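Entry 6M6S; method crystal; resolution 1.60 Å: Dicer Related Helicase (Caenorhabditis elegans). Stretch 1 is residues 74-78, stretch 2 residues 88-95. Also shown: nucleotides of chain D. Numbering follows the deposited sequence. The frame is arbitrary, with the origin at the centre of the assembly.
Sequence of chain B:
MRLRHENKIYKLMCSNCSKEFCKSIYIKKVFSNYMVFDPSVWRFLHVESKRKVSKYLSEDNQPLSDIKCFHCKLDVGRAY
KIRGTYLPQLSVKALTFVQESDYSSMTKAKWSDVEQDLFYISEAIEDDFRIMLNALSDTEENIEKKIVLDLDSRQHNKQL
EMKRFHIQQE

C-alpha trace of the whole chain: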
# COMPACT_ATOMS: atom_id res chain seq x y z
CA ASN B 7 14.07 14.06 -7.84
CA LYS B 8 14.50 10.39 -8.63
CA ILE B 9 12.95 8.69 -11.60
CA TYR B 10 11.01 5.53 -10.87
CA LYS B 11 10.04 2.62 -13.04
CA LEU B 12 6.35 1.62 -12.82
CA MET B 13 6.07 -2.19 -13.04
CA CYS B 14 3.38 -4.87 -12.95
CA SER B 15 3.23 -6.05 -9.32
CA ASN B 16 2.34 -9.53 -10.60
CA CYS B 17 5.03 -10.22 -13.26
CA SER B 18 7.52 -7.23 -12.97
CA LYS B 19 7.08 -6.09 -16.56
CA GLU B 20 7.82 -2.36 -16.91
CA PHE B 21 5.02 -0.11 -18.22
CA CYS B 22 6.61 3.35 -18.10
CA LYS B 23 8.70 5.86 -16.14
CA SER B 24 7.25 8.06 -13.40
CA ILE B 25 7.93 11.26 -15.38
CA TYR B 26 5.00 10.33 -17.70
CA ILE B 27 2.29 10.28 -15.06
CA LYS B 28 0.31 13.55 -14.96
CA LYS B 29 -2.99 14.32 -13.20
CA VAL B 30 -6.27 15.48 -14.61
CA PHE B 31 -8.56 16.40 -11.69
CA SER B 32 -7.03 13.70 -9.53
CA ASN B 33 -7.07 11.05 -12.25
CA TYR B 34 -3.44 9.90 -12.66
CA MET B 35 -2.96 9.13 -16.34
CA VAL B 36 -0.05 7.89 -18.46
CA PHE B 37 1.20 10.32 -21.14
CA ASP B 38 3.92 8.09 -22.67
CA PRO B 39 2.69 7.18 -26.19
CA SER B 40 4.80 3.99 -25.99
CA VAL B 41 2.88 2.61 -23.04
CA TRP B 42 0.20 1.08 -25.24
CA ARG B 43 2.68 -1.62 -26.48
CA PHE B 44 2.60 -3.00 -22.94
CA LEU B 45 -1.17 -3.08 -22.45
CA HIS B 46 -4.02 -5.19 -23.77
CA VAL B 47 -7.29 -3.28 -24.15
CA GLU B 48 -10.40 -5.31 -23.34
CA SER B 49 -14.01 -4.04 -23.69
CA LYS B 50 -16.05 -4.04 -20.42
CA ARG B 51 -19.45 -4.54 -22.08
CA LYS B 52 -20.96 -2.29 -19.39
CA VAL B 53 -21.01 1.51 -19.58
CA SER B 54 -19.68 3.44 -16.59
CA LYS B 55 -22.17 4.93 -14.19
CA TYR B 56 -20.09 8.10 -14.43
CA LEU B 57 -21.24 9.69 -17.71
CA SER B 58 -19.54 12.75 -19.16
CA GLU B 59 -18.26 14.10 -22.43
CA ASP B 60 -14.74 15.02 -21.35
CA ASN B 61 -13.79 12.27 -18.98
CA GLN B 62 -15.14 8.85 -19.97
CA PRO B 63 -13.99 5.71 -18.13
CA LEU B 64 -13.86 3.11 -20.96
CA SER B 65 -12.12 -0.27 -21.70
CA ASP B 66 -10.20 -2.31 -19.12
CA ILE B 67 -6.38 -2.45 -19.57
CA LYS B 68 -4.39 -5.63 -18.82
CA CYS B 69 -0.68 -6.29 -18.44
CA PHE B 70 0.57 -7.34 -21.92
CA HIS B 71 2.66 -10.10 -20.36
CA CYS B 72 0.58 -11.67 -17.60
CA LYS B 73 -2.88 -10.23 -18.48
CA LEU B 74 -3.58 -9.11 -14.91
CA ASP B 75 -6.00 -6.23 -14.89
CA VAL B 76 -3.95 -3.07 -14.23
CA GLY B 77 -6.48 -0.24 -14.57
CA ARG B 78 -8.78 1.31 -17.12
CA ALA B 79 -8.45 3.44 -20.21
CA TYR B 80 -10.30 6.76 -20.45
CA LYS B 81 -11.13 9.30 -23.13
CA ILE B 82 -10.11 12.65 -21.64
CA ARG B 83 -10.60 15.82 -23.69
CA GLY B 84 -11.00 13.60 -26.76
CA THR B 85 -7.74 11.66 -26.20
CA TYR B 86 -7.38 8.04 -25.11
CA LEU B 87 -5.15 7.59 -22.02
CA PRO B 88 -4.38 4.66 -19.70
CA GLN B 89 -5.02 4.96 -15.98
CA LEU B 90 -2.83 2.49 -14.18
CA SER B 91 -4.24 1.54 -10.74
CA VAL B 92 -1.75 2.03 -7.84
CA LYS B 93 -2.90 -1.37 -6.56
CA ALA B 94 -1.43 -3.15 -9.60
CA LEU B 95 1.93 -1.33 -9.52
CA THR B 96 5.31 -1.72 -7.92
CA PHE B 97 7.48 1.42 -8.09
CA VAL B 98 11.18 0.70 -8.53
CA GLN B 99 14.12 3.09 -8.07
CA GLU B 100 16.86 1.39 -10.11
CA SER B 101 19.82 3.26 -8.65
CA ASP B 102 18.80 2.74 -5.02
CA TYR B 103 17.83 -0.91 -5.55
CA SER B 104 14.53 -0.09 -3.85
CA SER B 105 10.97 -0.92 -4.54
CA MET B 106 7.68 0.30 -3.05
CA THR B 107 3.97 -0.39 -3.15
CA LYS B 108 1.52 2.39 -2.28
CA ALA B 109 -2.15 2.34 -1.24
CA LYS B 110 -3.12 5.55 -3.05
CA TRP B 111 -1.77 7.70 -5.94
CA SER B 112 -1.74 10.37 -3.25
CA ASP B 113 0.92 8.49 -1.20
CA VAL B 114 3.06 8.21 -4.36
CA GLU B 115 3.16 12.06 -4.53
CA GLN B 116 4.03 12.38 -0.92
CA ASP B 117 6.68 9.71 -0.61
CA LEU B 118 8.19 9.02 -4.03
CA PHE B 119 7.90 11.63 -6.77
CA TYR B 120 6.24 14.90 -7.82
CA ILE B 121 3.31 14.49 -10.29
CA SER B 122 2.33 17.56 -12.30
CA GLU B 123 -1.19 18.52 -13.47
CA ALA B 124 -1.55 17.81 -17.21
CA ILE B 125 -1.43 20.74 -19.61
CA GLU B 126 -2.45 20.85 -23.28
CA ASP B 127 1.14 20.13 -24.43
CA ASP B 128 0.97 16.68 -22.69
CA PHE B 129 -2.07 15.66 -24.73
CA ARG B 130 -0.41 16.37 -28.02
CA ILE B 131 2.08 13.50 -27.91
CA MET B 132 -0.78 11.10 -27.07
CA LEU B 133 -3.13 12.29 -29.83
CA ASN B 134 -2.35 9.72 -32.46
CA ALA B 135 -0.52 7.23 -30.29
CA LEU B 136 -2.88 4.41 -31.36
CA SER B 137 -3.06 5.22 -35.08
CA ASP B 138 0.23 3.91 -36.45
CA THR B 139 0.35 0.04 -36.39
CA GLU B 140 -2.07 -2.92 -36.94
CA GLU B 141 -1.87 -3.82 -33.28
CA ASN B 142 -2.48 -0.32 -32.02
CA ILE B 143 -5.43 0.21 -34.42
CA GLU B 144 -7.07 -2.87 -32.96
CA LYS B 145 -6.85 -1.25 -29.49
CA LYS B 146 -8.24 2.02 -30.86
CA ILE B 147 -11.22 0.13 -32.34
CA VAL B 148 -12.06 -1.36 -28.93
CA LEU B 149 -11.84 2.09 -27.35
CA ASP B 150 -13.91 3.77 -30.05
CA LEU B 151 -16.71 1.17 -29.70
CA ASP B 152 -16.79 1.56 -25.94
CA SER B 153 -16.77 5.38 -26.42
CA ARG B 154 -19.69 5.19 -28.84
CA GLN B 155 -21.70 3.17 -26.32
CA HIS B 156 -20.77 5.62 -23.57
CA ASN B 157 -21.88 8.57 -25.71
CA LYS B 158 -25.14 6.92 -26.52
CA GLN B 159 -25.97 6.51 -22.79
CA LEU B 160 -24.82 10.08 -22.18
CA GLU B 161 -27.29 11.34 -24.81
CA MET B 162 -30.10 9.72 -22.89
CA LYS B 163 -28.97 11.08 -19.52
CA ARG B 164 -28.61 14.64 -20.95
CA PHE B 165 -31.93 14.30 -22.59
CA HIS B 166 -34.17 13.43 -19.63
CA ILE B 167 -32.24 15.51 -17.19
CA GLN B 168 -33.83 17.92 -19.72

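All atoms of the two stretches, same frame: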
# COMPACT_ATOMS: atom_id res chain seq x y z
N LEU B 74 -2.86 -9.58 -16.09
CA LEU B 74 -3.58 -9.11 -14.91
C LEU B 74 -4.21 -7.78 -15.24
O LEU B 74 -3.61 -6.95 -15.97
CB LEU B 74 -2.59 -8.91 -13.74
CG LEU B 74 -3.42 -8.96 -12.43
CD1 LEU B 74 -2.71 -9.50 -11.30
CD2 LEU B 74 -3.59 -7.60 -12.06
N ASP B 75 -5.43 -7.56 -14.74
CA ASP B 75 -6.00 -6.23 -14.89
C ASP B 75 -5.18 -5.17 -14.15
O ASP B 75 -4.90 -5.29 -12.93
CB ASP B 75 -7.41 -6.19 -14.35
CG ASP B 75 -8.09 -4.89 -14.73
OD1 ASP B 75 -7.81 -3.86 -14.03
OD2 ASP B 75 -8.87 -4.88 -15.73
N VAL B 76 -4.82 -4.10 -14.84
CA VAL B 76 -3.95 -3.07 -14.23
C VAL B 76 -4.58 -1.68 -14.22
O VAL B 76 -3.88 -0.70 -13.94
CB VAL B 76 -2.53 -3.02 -14.83
CG1 VAL B 76 -1.76 -4.33 -14.58
CG2 VAL B 76 -2.56 -2.69 -16.34
N GLY B 77 -5.88 -1.57 -14.51
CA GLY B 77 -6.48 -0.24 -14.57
C GLY B 77 -7.54 -0.14 -15.67
O GLY B 77 -8.21 -1.14 -16.05
N ARG B 78 -7.70 1.06 -16.18
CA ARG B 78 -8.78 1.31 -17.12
C ARG B 78 -8.33 2.39 -18.05
O ARG B 78 -7.63 3.33 -17.63
CB ARG B 78 -10.00 1.79 -16.34
CG ARG B 78 -11.22 1.90 -17.16
CD ARG B 78 -12.43 1.97 -16.22
NE ARG B 78 -13.60 1.86 -17.02
CZ ARG B 78 -14.84 1.82 -16.56
NH1 ARG B 78 -15.07 1.87 -15.24
NH2 ARG B 78 -15.82 1.72 -17.43
N PRO B 88 -4.28 5.71 -20.72
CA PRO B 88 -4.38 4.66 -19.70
C PRO B 88 -4.34 5.27 -18.31
O PRO B 88 -3.64 6.26 -18.06
CB PRO B 88 -3.12 3.82 -19.91
CG PRO B 88 -2.49 4.33 -21.18
CD PRO B 88 -3.01 5.71 -21.49
N GLN B 89 -5.14 4.70 -17.42
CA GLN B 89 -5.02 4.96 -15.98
C GLN B 89 -4.58 3.70 -15.28
O GLN B 89 -5.36 2.73 -15.10
CB GLN B 89 -6.37 5.39 -15.46
CG GLN B 89 -6.30 5.91 -13.98
CD GLN B 89 -7.70 6.06 -13.44
OE1 GLN B 89 -8.37 5.05 -13.10
NE2 GLN B 89 -8.20 7.29 -13.42
N LEU B 90 -3.30 3.65 -14.91
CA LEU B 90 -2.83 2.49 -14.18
C LEU B 90 -3.27 2.61 -12.71
O LEU B 90 -3.18 3.69 -12.13
CB LEU B 90 -1.33 2.41 -14.26
CG LEU B 90 -0.76 2.15 -15.65
CD1 LEU B 90 0.77 2.39 -15.69
CD2 LEU B 90 -1.14 0.66 -16.01
N SER B 91 -3.77 1.52 -12.13
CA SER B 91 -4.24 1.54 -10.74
C SER B 91 -3.00 1.42 -9.82
O SER B 91 -2.16 0.53 -10.07
CB SER B 91 -5.08 0.30 -10.49
OG SER B 91 -5.39 0.22 -9.08
N VAL B 92 -2.90 2.22 -8.74
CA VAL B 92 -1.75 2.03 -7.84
C VAL B 92 -1.72 0.65 -7.25
O VAL B 92 -0.65 0.14 -6.88
CB VAL B 92 -1.74 2.92 -6.59
CG1 VAL B 92 -1.02 4.21 -6.85
CG2 VAL B 92 -3.14 3.11 -5.97
N LYS B 93 -2.88 0.00 -7.09
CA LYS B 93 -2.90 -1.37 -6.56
C LYS B 93 -2.23 -2.45 -7.41
O LYS B 93 -1.96 -3.52 -6.92
CB LYS B 93 -4.34 -1.80 -6.34
CG LYS B 93 -5.10 -0.92 -5.40
CD LYS B 93 -6.59 -1.22 -5.58
CE LYS B 93 -7.42 -0.38 -4.63
NZ LYS B 93 -8.81 -0.91 -4.52
N ALA B 94 -1.98 -2.17 -8.72
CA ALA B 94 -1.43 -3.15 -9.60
C ALA B 94 0.04 -2.88 -9.87
O ALA B 94 0.66 -3.66 -10.61
CB ALA B 94 -2.16 -3.01 -10.95
N LEU B 95 0.56 -1.83 -9.23
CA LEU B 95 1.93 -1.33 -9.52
C LEU B 95 2.93 -1.56 -8.39
O LEU B 95 2.60 -1.49 -7.19
CB LEU B 95 1.89 0.16 -9.76
CG LEU B 95 1.10 0.59 -11.02
CD1 LEU B 95 1.18 2.09 -11.11
CD2 LEU B 95 1.66 -0.09 -12.30
P G D 2 -10.95 2.95 -8.86
OP1 G D 2 -9.82 2.14 -8.29
OP2 G D 2 -12.20 2.98 -8.03
O5' G D 2 -10.33 4.42 -9.00
C5' G D 2 -9.22 4.64 -9.86
C4' G D 2 -8.89 6.10 -9.92
O4' G D 2 -9.95 6.81 -10.58
C3' G D 2 -8.75 6.82 -8.58
O3' G D 2 -7.46 6.63 -8.05
C2' G D 2 -8.97 8.27 -8.98
O2' G D 2 -7.79 8.76 -9.61
C1' G D 2 -10.04 8.12 -10.05
N9 G D 2 -11.41 8.28 -9.54
C8 G D 2 -12.32 7.27 -9.25
N7 G D 2 -13.48 7.73 -8.84
C5 G D 2 -13.32 9.12 -8.89
C6 G D 2 -14.21 10.18 -8.57
O6 G D 2 -15.37 10.10 -8.19
N1 G D 2 -13.64 11.44 -8.74
C2 G D 2 -12.35 11.67 -9.19
N2 G D 2 -11.96 12.96 -9.32
N3 G D 2 -11.51 10.69 -9.49
C4 G D 2 -12.06 9.47 -9.32

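Three backbone hydrogen bonds join the stretches. Arg78 and Gln89 form an antiparallel hydrogen-bonded pair: Gln89 N donates to Arg78 O at 2.8 Å (152° at the hydrogen), and Arg78 N donates to Gln89 O at 3.1 Å (158°). The third, from Ser91 N to Val76 O, is 2.9 Å long and nearly straight at 168°.

Between them lies the non-hydrogen-bonded pair Gly77–Leu90, whose CA atoms are 4.6 Å apart. Two CA-H...O contacts supplement the ladder here, Gly77 CA to Gln89 O at 3.2 Å and Leu90 CA to Val76 O at 3.4 Å. Glycine is required at 77 on two counts: an ideal CB would sit 1.9 Å from Gln89 O, and phi/psi of 144/-151 would jam it against the preceding carbonyl. Within stretch 1, Asp75 OD1 accepts a hydrogen bond from Gly77 N at 3.0 Å, tying the side chain back to its own strand.

The packing centres on Val76, which has the largest area covered by the opposing stretch (78 of 307 Å² in total). Its branched side chain meets Leu90 through CG2–CD2 at 3.7 Å and Ala94 through CG1–CB at 3.9 Å. Ala94 points its small methyl toward stretch 1, letting its CB approach Val76 CA to 3.7 Å. The Ala94 N to Ser91 O bond, 3.0 Å, helps hold that backbone turn.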